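Local coordinates for protein lactate dehydrogenase, adjacent gene encodes predicted malate dehydrogenase (Cryptosporidium parvum, PDB 4ND2) that probably catalyses the NAD-dependent interconversion of (S)-lactate and pyruvate, at residues Tyr21-Asp35 with Phe55-Asp69. Numbering follows the deposited sequence.
With A3D (3-acetylpyridine adenine dinucleotide), chain C.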
# COMPACT_ATOMS: atom_id res chain seq x y z
N TYR A 21 -12.44 -6.66 -7.84
CA TYR A 21 -11.22 -7.28 -7.31
C TYR A 21 -10.27 -6.22 -6.75
O TYR A 21 -9.78 -6.34 -5.63
CB TYR A 21 -10.54 -8.04 -8.46
CG TYR A 21 -9.47 -9.06 -8.11
CD1 TYR A 21 -9.54 -9.85 -6.96
CD2 TYR A 21 -8.42 -9.30 -9.00
CE1 TYR A 21 -8.57 -10.80 -6.69
CE2 TYR A 21 -7.45 -10.25 -8.74
CZ TYR A 21 -7.53 -11.00 -7.58
OH TYR A 21 -6.57 -11.95 -7.33
N ILE A 22 -10.02 -5.19 -7.55
CA ILE A 22 -9.06 -4.14 -7.20
C ILE A 22 -9.62 -3.20 -6.13
O ILE A 22 -8.90 -2.84 -5.19
CB ILE A 22 -8.65 -3.33 -8.45
CG1 ILE A 22 -7.97 -4.24 -9.48
CG2 ILE A 22 -7.74 -2.16 -8.08
CD1 ILE A 22 -6.75 -4.97 -8.96
N VAL A 23 -10.88 -2.81 -6.26
CA VAL A 23 -11.55 -1.99 -5.25
C VAL A 23 -11.49 -2.69 -3.89
O VAL A 23 -11.15 -2.07 -2.88
CB VAL A 23 -13.02 -1.70 -5.61
CG1 VAL A 23 -13.79 -1.14 -4.42
CG2 VAL A 23 -13.11 -0.73 -6.79
N GLY A 24 -11.82 -3.98 -3.88
CA GLY A 24 -11.76 -4.79 -2.67
C GLY A 24 -10.35 -4.89 -2.12
O GLY A 24 -10.14 -4.69 -0.92
N LYS A 25 -9.39 -5.19 -2.98
CA LYS A 25 -7.98 -5.29 -2.58
C LYS A 25 -7.50 -4.01 -1.89
O LYS A 25 -6.84 -4.07 -0.86
CB LYS A 25 -7.09 -5.60 -3.79
CG LYS A 25 -5.61 -5.69 -3.47
CD LYS A 25 -4.78 -5.99 -4.70
CE LYS A 25 -3.33 -6.29 -4.35
NZ LYS A 25 -2.72 -5.23 -3.51
N ASP A 26 -7.83 -2.85 -2.47
CA ASP A 26 -7.41 -1.56 -1.92
C ASP A 26 -8.24 -1.11 -0.71
O ASP A 26 -7.92 -0.11 -0.08
CB ASP A 26 -7.48 -0.47 -2.99
CG ASP A 26 -6.53 -0.72 -4.16
OD1 ASP A 26 -5.54 -1.47 -4.00
OD2 ASP A 26 -6.77 -0.15 -5.24
N ASN A 27 -9.32 -1.83 -0.42
CA ASN A 27 -10.29 -1.41 0.60
C ASN A 27 -10.80 0.01 0.35
O ASN A 27 -10.99 0.80 1.28
CB ASN A 27 -9.71 -1.55 2.01
CG ASN A 27 -10.76 -1.43 3.11
OD1 ASN A 27 -11.92 -1.81 2.93
ND2 ASN A 27 -10.36 -0.88 4.24
N LEU A 28 -11.00 0.34 -0.93
CA LEU A 28 -11.50 1.66 -1.33
C LEU A 28 -12.98 1.82 -0.97
O LEU A 28 -13.42 2.90 -0.58
CB LEU A 28 -11.31 1.85 -2.84
CG LEU A 28 -11.80 3.16 -3.47
CD1 LEU A 28 -11.05 4.35 -2.89
CD2 LEU A 28 -11.65 3.09 -4.98
N ALA A 29 -13.75 0.74 -1.12
CA ALA A 29 -15.18 0.77 -0.86
C ALA A 29 -15.74 -0.65 -0.81
O ALA A 29 -15.05 -1.62 -1.13
CB ALA A 29 -15.90 1.56 -1.94
N ASP A 30 -16.99 -0.76 -0.38
CA ASP A 30 -17.78 -1.97 -0.60
C ASP A 30 -18.19 -1.97 -2.06
O ASP A 30 -18.34 -0.91 -2.68
CB ASP A 30 -19.03 -1.99 0.28
CG ASP A 30 -18.72 -2.23 1.75
OD1 ASP A 30 -17.60 -2.66 2.09
OD2 ASP A 30 -19.64 -1.99 2.56
N VAL A 31 -18.40 -3.16 -2.61
CA VAL A 31 -18.74 -3.31 -4.02
C VAL A 31 -20.05 -4.09 -4.19
O VAL A 31 -20.25 -5.11 -3.53
CB VAL A 31 -17.63 -4.04 -4.79
CG1 VAL A 31 -18.01 -4.23 -6.25
CG2 VAL A 31 -16.32 -3.28 -4.68
N VAL A 32 -20.92 -3.60 -5.06
CA VAL A 32 -22.08 -4.34 -5.52
C VAL A 32 -21.89 -4.67 -7.00
O VAL A 32 -21.90 -3.77 -7.84
CB VAL A 32 -23.39 -3.55 -5.32
CG1 VAL A 32 -24.58 -4.33 -5.87
CG2 VAL A 32 -23.59 -3.23 -3.85
N LEU A 33 -21.69 -5.95 -7.30
CA LEU A 33 -21.61 -6.42 -8.68
C LEU A 33 -23.01 -6.73 -9.19
O LEU A 33 -23.65 -7.68 -8.73
CB LEU A 33 -20.73 -7.67 -8.77
CG LEU A 33 -19.22 -7.45 -8.88
CD1 LEU A 33 -18.46 -8.73 -8.53
CD2 LEU A 33 -18.83 -6.98 -10.28
N PHE A 34 -23.48 -5.93 -10.14
CA PHE A 34 -24.80 -6.12 -10.74
C PHE A 34 -24.67 -6.76 -12.12
O PHE A 34 -23.79 -6.40 -12.90
CB PHE A 34 -25.53 -4.77 -10.87
CG PHE A 34 -26.89 -4.87 -11.51
CD1 PHE A 34 -28.04 -4.94 -10.73
CD2 PHE A 34 -27.02 -4.89 -12.90
CE1 PHE A 34 -29.29 -5.04 -11.32
CE2 PHE A 34 -28.27 -4.99 -13.49
CZ PHE A 34 -29.41 -5.06 -12.70
N ASP A 35 -25.55 -7.72 -12.41
CA ASP A 35 -25.66 -8.27 -13.76
C ASP A 35 -27.03 -8.90 -13.96
O ASP A 35 -27.67 -9.34 -12.99
CB ASP A 35 -24.56 -9.30 -14.02
CG ASP A 35 -24.17 -9.38 -15.49
OD1 ASP A 35 -25.02 -9.78 -16.32
OD2 ASP A 35 -23.01 -9.05 -15.81
N PHE A 55 -5.81 -10.21 1.29
CA PHE A 55 -5.35 -8.83 1.08
C PHE A 55 -5.42 -7.97 2.34
O PHE A 55 -4.98 -6.82 2.33
CB PHE A 55 -6.20 -8.16 -0.01
CG PHE A 55 -6.07 -8.78 -1.37
CD1 PHE A 55 -4.82 -9.06 -1.92
CD2 PHE A 55 -7.20 -9.04 -2.13
CE1 PHE A 55 -4.71 -9.62 -3.18
CE2 PHE A 55 -7.09 -9.59 -3.40
CZ PHE A 55 -5.84 -9.88 -3.92
N GLY A 56 -5.99 -8.51 3.42
CA GLY A 56 -6.19 -7.76 4.65
C GLY A 56 -7.24 -6.66 4.52
O GLY A 56 -7.16 -5.65 5.22
N SER A 57 -8.21 -6.86 3.63
CA SER A 57 -9.28 -5.89 3.40
C SER A 57 -10.57 -6.35 4.06
O SER A 57 -10.85 -7.54 4.11
CB SER A 57 -9.52 -5.72 1.90
OG SER A 57 -10.66 -4.91 1.64
N THR A 58 -11.36 -5.40 4.56
CA THR A 58 -12.69 -5.70 5.11
C THR A 58 -13.82 -5.25 4.18
O THR A 58 -14.98 -5.20 4.59
CB THR A 58 -12.88 -5.06 6.50
OG1 THR A 58 -12.70 -3.64 6.42
CG2 THR A 58 -11.90 -5.63 7.50
N SER A 59 -13.48 -4.93 2.93
CA SER A 59 -14.49 -4.59 1.92
C SER A 59 -15.48 -5.74 1.75
O SER A 59 -15.08 -6.90 1.70
CB SER A 59 -13.83 -4.30 0.56
OG SER A 59 -13.16 -3.06 0.55
N LYS A 60 -16.76 -5.40 1.67
CA LYS A 60 -17.80 -6.36 1.32
C LYS A 60 -18.05 -6.32 -0.18
O LYS A 60 -18.18 -5.23 -0.76
CB LYS A 60 -19.10 -6.06 2.06
CG LYS A 60 -18.94 -6.00 3.57
CD LYS A 60 -20.25 -6.24 4.30
CE LYS A 60 -20.07 -6.05 5.80
NZ LYS A 60 -19.12 -7.04 6.38
N VAL A 61 -18.12 -7.49 -0.80
CA VAL A 61 -18.37 -7.61 -2.23
C VAL A 61 -19.52 -8.60 -2.43
O VAL A 61 -19.39 -9.77 -2.09
CB VAL A 61 -17.12 -8.12 -2.99
CG1 VAL A 61 -17.38 -8.17 -4.49
CG2 VAL A 61 -15.92 -7.23 -2.68
N ILE A 62 -20.65 -8.10 -2.95
CA ILE A 62 -21.83 -8.94 -3.19
C ILE A 62 -22.26 -8.89 -4.66
O ILE A 62 -21.99 -7.92 -5.37
CB ILE A 62 -23.02 -8.53 -2.30
CG1 ILE A 62 -23.50 -7.11 -2.60
CG2 ILE A 62 -22.64 -8.67 -0.83
CD1 ILE A 62 -24.78 -6.72 -1.89
N GLY A 63 -22.92 -9.96 -5.10
CA GLY A 63 -23.45 -10.08 -6.45
C GLY A 63 -24.96 -10.02 -6.43
O GLY A 63 -25.59 -10.56 -5.51
N THR A 64 -25.56 -9.37 -7.43
CA THR A 64 -27.00 -9.17 -7.46
C THR A 64 -27.55 -8.97 -8.87
O THR A 64 -26.81 -8.65 -9.80
CB THR A 64 -27.41 -7.96 -6.59
OG1 THR A 64 -28.83 -7.86 -6.53
CG2 THR A 64 -26.84 -6.66 -7.16
N ASN A 65 -28.86 -9.16 -9.00
CA ASN A 65 -29.59 -8.83 -10.23
C ASN A 65 -30.70 -7.82 -9.95
O ASN A 65 -31.61 -7.66 -10.76
CB ASN A 65 -30.16 -10.09 -10.88
CG ASN A 65 -31.23 -10.77 -10.03
OD1 ASN A 65 -31.50 -10.37 -8.90
ND2 ASN A 65 -31.84 -11.80 -10.58
N ASP A 66 -30.61 -7.13 -8.81
CA ASP A 66 -31.66 -6.26 -8.32
C ASP A 66 -31.13 -4.84 -8.13
O ASP A 66 -30.23 -4.61 -7.31
CB ASP A 66 -32.19 -6.81 -6.99
CG ASP A 66 -33.42 -6.09 -6.48
OD1 ASP A 66 -34.01 -6.57 -5.50
OD2 ASP A 66 -33.80 -5.04 -7.05
N TYR A 67 -31.69 -3.89 -8.87
CA TYR A 67 -31.24 -2.49 -8.79
C TYR A 67 -31.44 -1.86 -7.42
O TYR A 67 -30.77 -0.89 -7.08
CB TYR A 67 -31.90 -1.63 -9.87
CG TYR A 67 -31.15 -1.61 -11.19
CD1 TYR A 67 -31.71 -2.13 -12.35
CD2 TYR A 67 -29.86 -1.08 -11.26
CE1 TYR A 67 -31.02 -2.12 -13.55
CE2 TYR A 67 -29.16 -1.06 -12.45
CZ TYR A 67 -29.74 -1.58 -13.59
OH TYR A 67 -29.04 -1.57 -14.78
N ALA A 68 -32.36 -2.40 -6.62
CA ALA A 68 -32.54 -1.94 -5.25
C ALA A 68 -31.25 -2.05 -4.44
O ALA A 68 -31.01 -1.25 -3.53
CB ALA A 68 -33.66 -2.72 -4.57
N ASP A 69 -30.40 -3.02 -4.77
CA ASP A 69 -29.13 -3.23 -4.08
C ASP A 69 -28.04 -2.20 -4.39
O ASP A 69 -27.02 -2.17 -3.71
CB ASP A 69 -28.59 -4.65 -4.35
CG ASP A 69 -29.41 -5.73 -3.66
OD1 ASP A 69 -30.03 -5.45 -2.61
OD2 ASP A 69 -29.42 -6.88 -4.16
PA A3D C . -18.16 -8.56 -21.17
O1A A3D C . -17.09 -9.42 -20.55
O2A A3D C . -18.96 -9.11 -22.32
O5B A3D C . -19.18 -8.11 -20.03
C5B A3D C . -20.40 -7.44 -20.31
C4B A3D C . -21.37 -7.78 -19.19
O4B A3D C . -22.53 -6.94 -19.28
C3B A3D C . -21.86 -9.23 -19.25
O3B A3D C . -21.54 -9.93 -18.05
C2B A3D C . -23.36 -9.12 -19.46
O2B A3D C . -24.11 -10.13 -18.78
C1B A3D C . -23.66 -7.74 -18.91
N9A A3D C . -24.92 -7.16 -19.41
C8A A3D C . -25.47 -7.29 -20.64
N7A A3D C . -26.64 -6.61 -20.71
C5A A3D C . -26.85 -6.05 -19.51
C6A A3D C . -27.90 -5.20 -18.90
N6A A3D C . -28.99 -4.81 -19.60
N1A A3D C . -27.72 -4.83 -17.60
C2A A3D C . -26.65 -5.20 -16.88
N3A A3D C . -25.67 -5.97 -17.38
C4A A3D C . -25.72 -6.41 -18.66
O3 A3D C . -17.55 -7.15 -21.67
PN A3D C . -16.27 -6.41 -21.02
O1N A3D C . -15.02 -7.03 -21.59
O2N A3D C . -16.43 -6.30 -19.53
O5D A3D C . -16.44 -4.93 -21.64
C5D A3D C . -17.55 -4.14 -21.24
C4D A3D C . -17.68 -2.89 -22.09
O4D A3D C . -16.56 -2.02 -21.87
C3D A3D C . -17.73 -3.16 -23.59
O3D A3D C . -18.73 -2.36 -24.21
C2D A3D C . -16.36 -2.74 -24.09
O2D A3D C . -16.36 -2.29 -25.45
C1D A3D C . -16.05 -1.60 -23.13
N1N A3D C . -14.63 -1.27 -23.05
C2N A3D C . -14.28 0.03 -23.13
C3N A3D C . -12.95 0.41 -23.05
C7N A3D C . -12.56 1.85 -23.14
O7N A3D C . -11.38 2.13 -23.14
C8N A3D C . -13.61 2.92 -23.21
C4N A3D C . -11.98 -0.57 -22.89
C5N A3D C . -12.36 -1.90 -22.81
C6N A3D C . -13.71 -2.22 -22.89
O HOH W 1 -6.55 -3.87 2.05
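Phe34 and Tyr67 stack face to face, ring centroids 4.1 Å apart and planes inclined by 22°. Strands 30-34 and 61-64 run parallel, the latter at the sheet edge, joined by bonds such as Leu33 N to Ile62 O (2.8 Å). Helix 40-55 links them in a beta-alpha-beta unit of the Rossmann domain. Val31, Leu33 and Val61 line the face that carries helix 40-55; Val32, Ile62, Phe34 and Thr64 lie on the other.

At the opposite end, Lys25 lies across the Phe55 ring. Its CB meets CD2 of Phe55 at 3.8 Å; CG sits almost over the ring centre as a CH-pi contact, 11° off the normal; CD lies over the CE1 side and CE passes out beyond the rim. CG is anti to the backbone N (chi1 179°) and the chain extended until chi4, ending with NZ in a salt bridge to Asp26 of the second subunit. Phe55 and Tyr21 form an offset edge-to-face pair, the Phe55 edge toward Tyr21 and its CE2 3.8 Å from Tyr21 CE1. Ser57 OG donates to Gly24 O (2.6 Å), a carbonyl that also accepts from Asn27 N in the Schellman motif closing the helix. The same OG accepts from Ser59 N, an ST turn.

Beyond the last strand bond, the Asp35 carboxylate accepts both adenosine ribose hydroxyls of the cofactor analogue A3D, A3D O2B at Asp35 OD1 (2.6 Å) and A3D O3B at OD2. Such two-pronged recognition of an unmodified ribose is consistent with preference for NAD, since the carboxylate would probably repel a 2'-phosphate.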